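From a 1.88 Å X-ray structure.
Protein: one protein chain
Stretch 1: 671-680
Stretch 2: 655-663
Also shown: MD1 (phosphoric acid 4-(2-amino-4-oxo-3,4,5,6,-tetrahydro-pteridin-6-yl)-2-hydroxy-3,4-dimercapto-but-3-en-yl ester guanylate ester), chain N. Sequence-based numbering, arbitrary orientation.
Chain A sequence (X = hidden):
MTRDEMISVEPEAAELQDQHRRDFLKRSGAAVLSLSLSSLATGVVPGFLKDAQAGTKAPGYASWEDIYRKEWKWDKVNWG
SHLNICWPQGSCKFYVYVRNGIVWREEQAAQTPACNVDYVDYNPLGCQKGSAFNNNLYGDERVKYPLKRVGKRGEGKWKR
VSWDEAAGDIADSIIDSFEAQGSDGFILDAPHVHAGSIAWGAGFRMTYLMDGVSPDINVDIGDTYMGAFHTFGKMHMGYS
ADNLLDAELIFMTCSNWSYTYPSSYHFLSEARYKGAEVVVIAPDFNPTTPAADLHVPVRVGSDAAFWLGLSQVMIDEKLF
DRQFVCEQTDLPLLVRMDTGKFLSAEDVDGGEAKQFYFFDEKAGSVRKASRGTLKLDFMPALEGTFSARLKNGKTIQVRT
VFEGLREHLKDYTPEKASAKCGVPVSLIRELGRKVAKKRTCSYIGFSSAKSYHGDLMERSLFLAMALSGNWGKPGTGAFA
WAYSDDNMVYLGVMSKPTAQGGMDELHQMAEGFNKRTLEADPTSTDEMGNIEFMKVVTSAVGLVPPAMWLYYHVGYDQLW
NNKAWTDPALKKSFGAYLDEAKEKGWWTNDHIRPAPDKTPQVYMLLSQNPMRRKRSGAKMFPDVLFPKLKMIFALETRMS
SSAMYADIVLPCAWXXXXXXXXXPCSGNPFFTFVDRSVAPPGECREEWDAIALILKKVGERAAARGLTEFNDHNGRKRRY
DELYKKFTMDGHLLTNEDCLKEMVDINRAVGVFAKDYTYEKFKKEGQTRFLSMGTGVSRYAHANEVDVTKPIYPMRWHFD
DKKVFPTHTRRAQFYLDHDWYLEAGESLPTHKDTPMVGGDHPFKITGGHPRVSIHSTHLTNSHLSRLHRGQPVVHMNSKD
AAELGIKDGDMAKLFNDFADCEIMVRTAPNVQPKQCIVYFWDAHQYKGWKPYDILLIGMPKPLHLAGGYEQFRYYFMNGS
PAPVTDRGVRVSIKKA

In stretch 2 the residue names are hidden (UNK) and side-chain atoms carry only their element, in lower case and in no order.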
ATOM      1  N   PHE A 671       7.947  11.201  16.092  1.00 22.63           N
ATOM      2  CA  PHE A 671       7.386  10.038  16.779  1.00 23.12           C
ATOM      3  C   PHE A 671       5.926  10.280  17.046  1.00 23.04           C
ATOM      4  O   PHE A 671       5.518  11.401  17.382  1.00 21.41           O
ATOM      5  CB  PHE A 671       8.045   9.882  18.142  1.00 24.01           C
ATOM      6  CG  PHE A 671       9.381   9.265  18.097  1.00 22.79           C
ATOM      7  CD1 PHE A 671      10.494  10.002  17.749  1.00 23.39           C
ATOM      8  CD2 PHE A 671       9.533   7.925  18.396  1.00 27.27           C
ATOM      9  CE1 PHE A 671      11.757   9.417  17.723  1.00 24.37           C
ATOM     10  CE2 PHE A 671      10.787   7.331  18.377  1.00 25.49           C
ATOM     11  CZ  PHE A 671      11.895   8.092  18.039  1.00 25.90           C
ATOM     12  N   THR A 672       5.142   9.223  16.975  1.00 23.11           N
ATOM     13  CA  THR A 672       3.665   9.369  17.128  1.00 23.45           C
ATOM     14  C   THR A 672       3.197   8.363  18.148  1.00 23.61           C
ATOM     15  O   THR A 672       3.677   7.213  18.221  1.00 23.95           O
ATOM     16  CB  THR A 672       2.959   9.213  15.761  1.00 23.18           C
ATOM     17  OG1 THR A 672       3.347  10.298  14.907  1.00 25.59           O
ATOM     18  CG2 THR A 672       1.429   9.194  15.867  1.00 22.01           C
ATOM     19  N   PHE A 673       2.293   8.845  18.988  1.00 24.17           N
ATOM     20  CA  PHE A 673       1.676   8.080  20.058  1.00 24.10           C
ATOM     21  C   PHE A 673       0.541   7.190  19.575  1.00 24.21           C
ATOM     22  O   PHE A 673      -0.287   7.581  18.743  1.00 25.34           O
ATOM     23  CB  PHE A 673       1.144   9.056  21.102  1.00 24.29           C
ATOM     24  CG  PHE A 673       0.411   8.414  22.234  1.00 23.64           C
ATOM     25  CD1 PHE A 673       1.040   7.499  23.050  1.00 28.28           C
ATOM     26  CD2 PHE A 673      -0.888   8.745  22.501  1.00 25.58           C
ATOM     27  CE1 PHE A 673       0.351   6.901  24.154  1.00 27.10           C
ATOM     28  CE2 PHE A 673      -1.571   8.192  23.589  1.00 26.17           C
ATOM     29  CZ  PHE A 673      -0.944   7.266  24.416  1.00 24.78           C
ATOM     30  N   VAL A 674       0.519   5.961  20.086  1.00 23.41           N
ATOM     31  CA  VAL A 674      -0.541   5.060  19.779  1.00 23.55           C
ATOM     32  C   VAL A 674      -1.178   4.694  21.104  1.00 23.79           C
ATOM     33  O   VAL A 674      -0.570   4.050  21.949  1.00 23.02           O
ATOM     34  CB  VAL A 674      -0.076   3.803  19.023  1.00 23.50           C
ATOM     35  CG1 VAL A 674      -1.293   2.889  18.733  1.00 21.72           C
ATOM     36  CG2 VAL A 674       0.688   4.125  17.720  1.00 24.41           C
ATOM     37  N   ASP A 675      -2.417   5.126  21.276  1.00 24.13           N
ATOM     38  CA  ASP A 675      -3.126   4.866  22.483  1.00 24.09           C
ATOM     39  C   ASP A 675      -3.697   3.448  22.476  1.00 24.28           C
ATOM     40  O   ASP A 675      -3.856   2.811  21.429  1.00 24.32           O
ATOM     41  CB  ASP A 675      -4.263   5.890  22.688  1.00 23.92           C
ATOM     42  CG  ASP A 675      -4.592   6.140  24.158  1.00 25.36           C
ATOM     43  OD1 ASP A 675      -4.111   5.430  25.075  1.00 21.53           O
ATOM     44  OD2 ASP A 675      -5.389   7.070  24.412  1.00 26.08           O
ATOM     45  N   ARG A 676      -4.032   2.990  23.663  1.00 24.12           N
ATOM     46  CA  ARG A 676      -4.904   1.844  23.802  1.00 24.61           C
ATOM     47  C   ARG A 676      -6.363   2.381  23.703  1.00 24.26           C
ATOM     48  O   ARG A 676      -6.962   2.743  24.693  1.00 23.73           O
ATOM     49  CB  ARG A 676      -4.596   1.155  25.120  1.00 23.98           C
ATOM     50  CG  ARG A 676      -5.327  -0.160  25.356  1.00 25.30           C
ATOM     51  CD  ARG A 676      -4.936  -0.712  26.717  1.00 27.46           C
ATOM     52  NE  ARG A 676      -5.457  -2.043  26.997  1.00 29.68           N
ATOM     53  CZ  ARG A 676      -6.627  -2.307  27.598  1.00 30.84           C
ATOM     54  NH1 ARG A 676      -7.459  -1.336  27.955  1.00 30.97           N
ATOM     55  NH2 ARG A 676      -6.973  -3.554  27.825  1.00 30.76           N
ATOM     56  N   SER A 677      -6.911   2.428  22.497  1.00 24.06           N
ATOM     57  CA  SER A 677      -8.263   2.952  22.252  1.00 24.88           C
ATOM     58  C   SER A 677      -9.327   1.993  22.727  1.00 23.78           C
ATOM     59  O   SER A 677     -10.317   2.411  23.279  1.00 23.71           O
ATOM     60  CB  SER A 677      -8.485   3.253  20.766  1.00 25.50           C
ATOM     61  OG  SER A 677      -7.719   4.351  20.346  1.00 27.11           O
ATOM     62  N   VAL A 678      -9.065   0.706  22.574  1.00 23.59           N
ATOM     63  CA  VAL A 678      -9.984  -0.360  22.963  1.00 24.70           C
ATOM     64  C   VAL A 678      -9.148  -1.501  23.513  1.00 24.03           C
ATOM     65  O   VAL A 678      -7.952  -1.582  23.198  1.00 25.66           O
ATOM     66  CB  VAL A 678     -10.774  -0.871  21.742  1.00 24.04           C
ATOM     67  CG1 VAL A 678     -11.716   0.220  21.184  1.00 23.64           C
ATOM     68  CG2 VAL A 678      -9.798  -1.354  20.689  1.00 24.84           C
ATOM     69  N   ALA A 679      -9.757  -2.327  24.364  1.00 25.21           N
ATOM     70  CA  ALA A 679      -9.124  -3.499  24.938  1.00 25.22           C
ATOM     71  C   ALA A 679      -8.867  -4.465  23.801  1.00 25.98           C
ATOM     72  O   ALA A 679      -9.679  -4.548  22.860  1.00 25.52           O
ATOM     73  CB  ALA A 679     -10.026  -4.179  26.036  1.00 25.72           C
ATOM     74  N   PRO A 680      -7.764  -5.225  23.873  1.00 26.22           N
ATOM     75  CA  PRO A 680      -7.642  -6.296  22.874  1.00 26.23           C
ATOM     76  C   PRO A 680      -8.798  -7.306  23.013  1.00 25.72           C
ATOM     77  O   PRO A 680      -9.351  -7.436  24.096  1.00 26.41           O
ATOM     78  CB  PRO A 680      -6.305  -6.972  23.214  1.00 26.25           C
ATOM     79  CG  PRO A 680      -5.620  -6.100  24.116  1.00 26.53           C
ATOM     80  CD  PRO A 680      -6.609  -5.173  24.775  1.00 26.40           C
ATOM     81  N   UNK A 655      -2.701  -2.881  16.550  1.00 23.54           N
ATOM     82  CA  UNK A 655      -2.586  -1.416  16.625  1.00 23.93           C
ATOM     83  C   UNK A 655      -3.891  -0.868  17.166  1.00 23.50           C
ATOM     84  O   UNK A 655      -4.984  -1.380  16.859  1.00 24.72           O
ATOM     85  c   UNK A 655       0.552  -3.121  13.047  1.00 25.69           C
ATOM     86  c   UNK A 655      -0.206  -2.327  15.144  1.00 23.86           C
ATOM     87  c   UNK A 655      -0.400  -2.409  12.403  1.00 24.40           C
ATOM     88  o   UNK A 655       1.357  -3.871  12.304  1.00 23.32           O
ATOM     89  c   UNK A 655      -2.207  -0.764  15.277  1.00 23.66           C
ATOM     90  c   UNK A 655       0.679  -3.085  14.429  1.00 23.39           C
ATOM     91  c   UNK A 655      -1.275  -1.649  13.118  1.00 24.93           C
ATOM     92  c   UNK A 655      -1.201  -1.577  14.498  1.00 24.26           C
ATOM     93  N   UNK A 656      -3.758   0.154  18.003  1.00 24.11           N
ATOM     94  CA  UNK A 656      -4.886   0.815  18.698  1.00 23.14           C
ATOM     95  C   UNK A 656      -5.331   0.067  19.932  1.00 22.98           C
ATOM     96  O   UNK A 656      -6.194   0.556  20.684  1.00 22.64           O
ATOM     97  c   UNK A 656      -5.986   2.724  13.918  1.00 24.97           C
ATOM     98  c   UNK A 656      -4.892   2.885  14.772  1.00 23.53           C
ATOM     99  c   UNK A 656      -4.941   2.344  16.053  1.00 24.39           C
ATOM    100  c   UNK A 656      -6.141   0.998  17.854  1.00 24.52           C
ATOM    101  c   UNK A 656      -6.053   1.609  16.478  1.00 23.80           C
ATOM    102  c   UNK A 656      -7.134   1.468  15.603  1.00 22.53           C
ATOM    103  o   UNK A 656      -5.966   3.256  12.664  1.00 24.46           O
ATOM    104  c   UNK A 656      -7.109   1.982  14.341  1.00 23.30           C
ATOM    105  N   UNK A 657      -4.763  -1.105  20.167  1.00 22.93           N
ATOM    106  CA  UNK A 657      -5.220  -2.000  21.257  1.00 23.04           C
ATOM    107  C   UNK A 657      -4.170  -2.158  22.347  1.00 22.63           C
ATOM    108  O   UNK A 657      -4.329  -2.960  23.284  1.00 24.08           O
ATOM    109  c   UNK A 657      -6.980  -4.814  19.204  1.00 24.22           C
ATOM    110  c   UNK A 657      -6.707  -3.420  19.732  1.00 23.18           C
ATOM    111  c   UNK A 657      -5.541  -3.376  20.718  1.00 23.06           C
ATOM    112  o   UNK A 657      -6.062  -5.648  19.247  1.00 22.09           O
ATOM    113  o   UNK A 657      -8.119  -5.074  18.737  1.00 20.65           O
ATOM    114  N   UNK A 658      -3.087  -1.392  22.204  1.00 23.13           N
ATOM    115  CA  UNK A 658      -1.965  -1.385  23.132  1.00 22.07           C
ATOM    116  C   UNK A 658      -1.192  -0.095  22.973  1.00 22.28           C
ATOM    117  O   UNK A 658      -1.063   0.461  21.877  1.00 22.04           O
ATOM    118  c   UNK A 658       0.754  -3.888  19.779  1.00 20.40           C
ATOM    119  c   UNK A 658      -1.048  -2.564  22.875  1.00 22.07           C
ATOM    120  n   UNK A 658       1.140  -5.228  19.242  1.00 20.24           N
ATOM    121  c   UNK A 658       0.215  -3.958  21.191  1.00 20.42           C
ATOM    122  c   UNK A 658      -0.373  -2.543  21.521  1.00 22.63           C
ATOM    123  N   UNK A 659      -0.680   0.424  24.081  1.00 22.13           N
ATOM    124  CA  UNK A 659       0.099   1.681  24.000  1.00 22.57           C
ATOM    125  C   UNK A 659       1.391   1.399  23.240  1.00 23.20           C
ATOM    126  O   UNK A 659       2.029   0.337  23.430  1.00 23.34           O
ATOM    127  c   UNK A 659      -1.433   3.536  26.513  1.00 24.10           C
ATOM    128  c   UNK A 659      -0.717   2.418  26.249  1.00 24.26           C
ATOM    129  n   UNK A 659      -2.399   3.188  27.432  1.00 24.55           N
ATOM    130  c   UNK A 659       0.455   2.194  25.360  1.00 22.71           C
ATOM    131  n   UNK A 659      -1.268   1.413  27.015  1.00 23.87           N
ATOM    132  c   UNK A 659      -2.287   1.898  27.702  1.00 25.47           C
ATOM    133  N   UNK A 660       1.751   2.330  22.357  1.00 21.86           N
ATOM    134  CA  UNK A 660       2.986   2.222  21.588  1.00 23.34           C
ATOM    135  C   UNK A 660       3.430   3.570  21.086  1.00 23.76           C
ATOM    136  O   UNK A 660       2.775   4.588  21.291  1.00 21.81           O
ATOM    137  c   UNK A 660       3.284  -0.145  20.585  1.00 25.15           C
ATOM    138  o   UNK A 660       5.361  -1.295  20.832  1.00 28.22           O
ATOM    139  c   UNK A 660       4.804  -0.206  20.599  1.00 27.60           C
ATOM    140  c   UNK A 660       2.768   1.267  20.390  1.00 22.92           C
ATOM    141  o   UNK A 660       5.436   0.849  20.379  1.00 25.57           O
ATOM    142  N   UNK A 661       4.586   3.568  20.429  1.00 24.32           N
ATOM    143  CA  UNK A 661       5.074   4.750  19.774  1.00 26.36           C
ATOM    144  C   UNK A 661       5.622   4.294  18.446  1.00 24.81           C
ATOM    145  O   UNK A 661       6.229   3.225  18.391  1.00 23.61           O
ATOM    146  c   UNK A 661       6.707   6.603  20.175  1.00 28.38           C
ATOM    147  s   UNK A 661       7.763   7.183  21.539  1.00 35.98           S
ATOM    148  c   UNK A 661       6.212   5.295  20.579  1.00 25.60           C
ATOM    149  c   UNK A 661       9.006   5.939  21.506  1.00 18.42           C
ATOM    150  N   UNK A 662       5.428   5.087  17.396  1.00 24.54           N
ATOM    151  CA  UNK A 662       5.977   4.725  16.098  1.00 25.36           C
ATOM    152  C   UNK A 662       7.517   4.822  16.109  1.00 25.68           C
ATOM    153  O   UNK A 662       8.113   5.257  17.077  1.00 27.56           O
ATOM    154  c   UNK A 662       3.898   5.399  14.949  1.00 26.66           C
ATOM    155  o   UNK A 662       5.672   6.962  15.376  1.00 27.59           O
ATOM    156  c   UNK A 662       5.404   5.605  15.034  1.00 25.76           C
ATOM    157  N   UNK A 663       8.151   4.295  15.070  1.00 26.67           N
ATOM    158  CA  UNK A 663       9.603   4.241  14.992  1.00 26.25           C
ATOM    159  C   UNK A 663      10.016   4.948  13.732  1.00 24.71           C
ATOM    160  O   UNK A 663      10.246   4.316  12.697  1.00 26.33           O
ATOM    161  c   UNK A 663       9.718   2.063  16.221  1.00 27.04           C
ATOM    162  c   UNK A 663      10.116   2.793  14.940  1.00 28.00           C
ATOM    163  o   UNK A 663       9.546   2.110  13.804  1.00 28.48           O
TER
HETATM  164  PB  MD1 N1987       8.213  -9.860   7.592  1.00 16.59           P
HETATM  165  O3B MD1 N1987       6.735  -9.462   7.195  1.00 15.03           O
HETATM  166  O1B MD1 N1987       8.627  -8.953   8.694  1.00 15.52           O
HETATM  167  O2B MD1 N1987       8.420 -11.324   7.643  1.00 15.68           O
HETATM  168  O3A MD1 N1987       9.007  -9.397   6.298  1.00 16.15           O
HETATM  169  C10 MD1 N1987       9.559  -8.071   6.149  1.00 17.02           C
HETATM  170  C11 MD1 N1987      10.053  -8.039   4.712  1.00 17.07           C
HETATM  171  O11 MD1 N1987       8.827  -7.840   3.928  1.00 18.30           O
HETATM  172  C12 MD1 N1987      10.955  -6.854   4.495  1.00 17.74           C
HETATM  173  S12 MD1 N1987      11.003  -5.542   5.592  1.00 18.07           S
HETATM  174  C13 MD1 N1987      11.726  -6.745   3.366  1.00 16.61           C
HETATM  175  S13 MD1 N1987      12.706  -5.404   3.067  1.00 15.35           S
HETATM  176  C14 MD1 N1987      11.784  -7.805   2.333  1.00 17.48           C
HETATM  177  N15 MD1 N1987      11.378  -7.487   1.006  1.00 15.70           N
HETATM  178  C16 MD1 N1987      11.286  -8.453   0.038  1.00 15.37           C
HETATM  179  C15 MD1 N1987      11.004  -8.037  -1.250  1.00 17.69           C
HETATM  180  O14 MD1 N1987      10.848  -6.818  -1.529  1.00 14.42           O
HETATM  181  N17 MD1 N1987      10.843  -9.040  -2.150  1.00 16.59           N
HETATM  182  C17 MD1 N1987      11.029 -10.379  -1.805  1.00 16.80           C
HETATM  183  N16 MD1 N1987      10.872 -11.270  -2.774  1.00 15.57           N
HETATM  184  N18 MD1 N1987      11.350 -10.741  -0.552  1.00 14.92           N
HETATM  185  C20 MD1 N1987      11.484  -9.799   0.356  1.00 16.65           C
HETATM  186  N8  MD1 N1987      11.860 -10.154   1.612  1.00 14.77           N
HETATM  187  C7  MD1 N1987      11.972  -9.250   2.725  1.00 16.37           C
HETATM  188  PA  MD1 N1987       5.317 -10.210   7.340  1.00 15.83           P
HETATM  189  O1A MD1 N1987       4.302  -9.113   7.331  1.00 15.08           O
HETATM  190  O2A MD1 N1987       5.227 -11.224   6.266  1.00 17.48           O
HETATM  191  O5' MD1 N1987       5.332 -10.940   8.740  1.00 17.74           O
HETATM  192  C5' MD1 N1987       5.249 -10.103   9.889  1.00 16.74           C
HETATM  193  C4' MD1 N1987       4.194 -10.603  10.788  1.00 14.91           C
HETATM  194  O4' MD1 N1987       4.105  -9.597  11.790  1.00 17.51           O
HETATM  195  C1' MD1 N1987       2.745  -9.650  12.224  1.00 16.62           C
HETATM  196  N9  MD1 N1987       2.294  -8.456  12.952  1.00 17.49           N
HETATM  197  C4  MD1 N1987       2.125  -8.430  14.266  1.00 17.93           C
HETATM  198  N3  MD1 N1987       2.337  -9.404  15.183  1.00 16.65           N
HETATM  199  C2  MD1 N1987       2.116  -9.164  16.476  1.00 16.66           C
HETATM  200  N2  MD1 N1987       2.340 -10.130  17.406  1.00 16.03           N
HETATM  201  N1  MD1 N1987       1.592  -7.936  16.830  1.00 18.55           N
HETATM  202  C6  MD1 N1987       1.353  -6.907  15.952  1.00 15.70           C
HETATM  203  O6  MD1 N1987       0.951  -5.826  16.383  1.00 16.51           O
HETATM  204  C5  MD1 N1987       1.639  -7.155  14.600  1.00 17.73           C
HETATM  205  N7  MD1 N1987       1.525  -6.458  13.475  1.00 15.71           N
HETATM  206  C8  MD1 N1987       1.936  -7.256  12.485  1.00 16.68           C
HETATM  207  C2' MD1 N1987       1.936  -9.798  10.940  1.00 17.27           C
HETATM  208  O2' MD1 N1987       0.631 -10.396  11.140  1.00 18.21           O
HETATM  209  C3' MD1 N1987       2.860 -10.622  10.032  1.00 16.04           C
HETATM  210  O3' MD1 N1987       2.399 -11.991   9.882  1.00 15.84           O
HETATM  211  O   HOH W   1      -3.299  -3.685  25.700  1.00 16.75           O
HETATM  212  O   HOH W   2      -4.092   5.648  27.709  1.00 38.75           O

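Position 655 carries one carbon leading to a six-carbon ring with a single oxygen on it. That side chain makes no contact with stretch 1; its oxygen instead lies 2.8 Å from N7 of MD1. A phenol ring means Tyr655.

Position 656 repeats the pattern, one carbon and a six-carbon ring bearing one oxygen, yet here the end of the side chain leads away and the backbone does the work. Its O accepts a hydrogen bond from Ser677 N at 2.7 Å and a weak one from Val678 N at 3.4 Å, so one carbonyl ties down the bend that follows the strand in stretch 1. The residue is Tyr656, held at a positive phi of 81°.

At 657 three carbons run out in a row, the third carrying two oxygens. The middle of the chain packs on Val678, whose CG2 is 3.8 Å from the second carbon. A carboxylate at that reach is Glu657. Its own backbone O receives a bond from water 1 (2.7 Å to the water O), and the same water accepts from Arg676 NE at 3.0 Å.

Position 658 has four carbons in a row ending in nitrogen. CA-to-CB points away from stretch 1, and the nitrogen donates to O6 of MD1 at 2.9 Å. This is Lys658, at the corner where the chain turns.

Position 659 shows one carbon and a five-membered ring of three carbons and two nitrogens. Arg676 CB sits over one face of that ring, 3.8 Å from its centroid, a CH-pi contact. An imidazole means His659. Water 2 joins the ring to the acid, 3.0 Å from His659 NE2 and donating to Asp675 OD1 at 2.6 Å.

Position 660 again has three carbons with two oxygens on the third. It is paired with Val674, the two CB atoms 4.0 Å apart, but its end leads away. This is Glu660, whose OE1 turns back to accept from the backbone N of 661 at 2.8 Å.

Position 661 is unbranched: two carbons, a sulfur, one carbon. The second carbon meets the edge of the Phe671 ring, 3.6 Å from CD2. The sulfur fixes it as Met661.

Position 662 has one carbon bearing an oxygen and a carbon. The oxygen accepts from Thr672 N at 2.8 Å, so Thr662 supplies a side-chain acceptor to the backbone of stretch 1.

Position 663 has the same three atoms, pointing away and touching nothing on stretch 1: Thr663.

The rule is an antiparallel frame with different fittings at its ends. In the middle, Val674 N to Glu660 O and Glu660 N to Val674 O, both 2.9 Å, form a reciprocal pair; Thr662 N to Thr672 O, also 2.9 Å, extends the ladder. Beyond the corner at Lys658, the carbonyl of Tyr656 takes over. Side chains then fill the surroundings: Met661 against Phe671, Arg676 over His659, and two waters where polar groups do not meet directly.

Stretch 2 (655-663) YYEKHEMTT
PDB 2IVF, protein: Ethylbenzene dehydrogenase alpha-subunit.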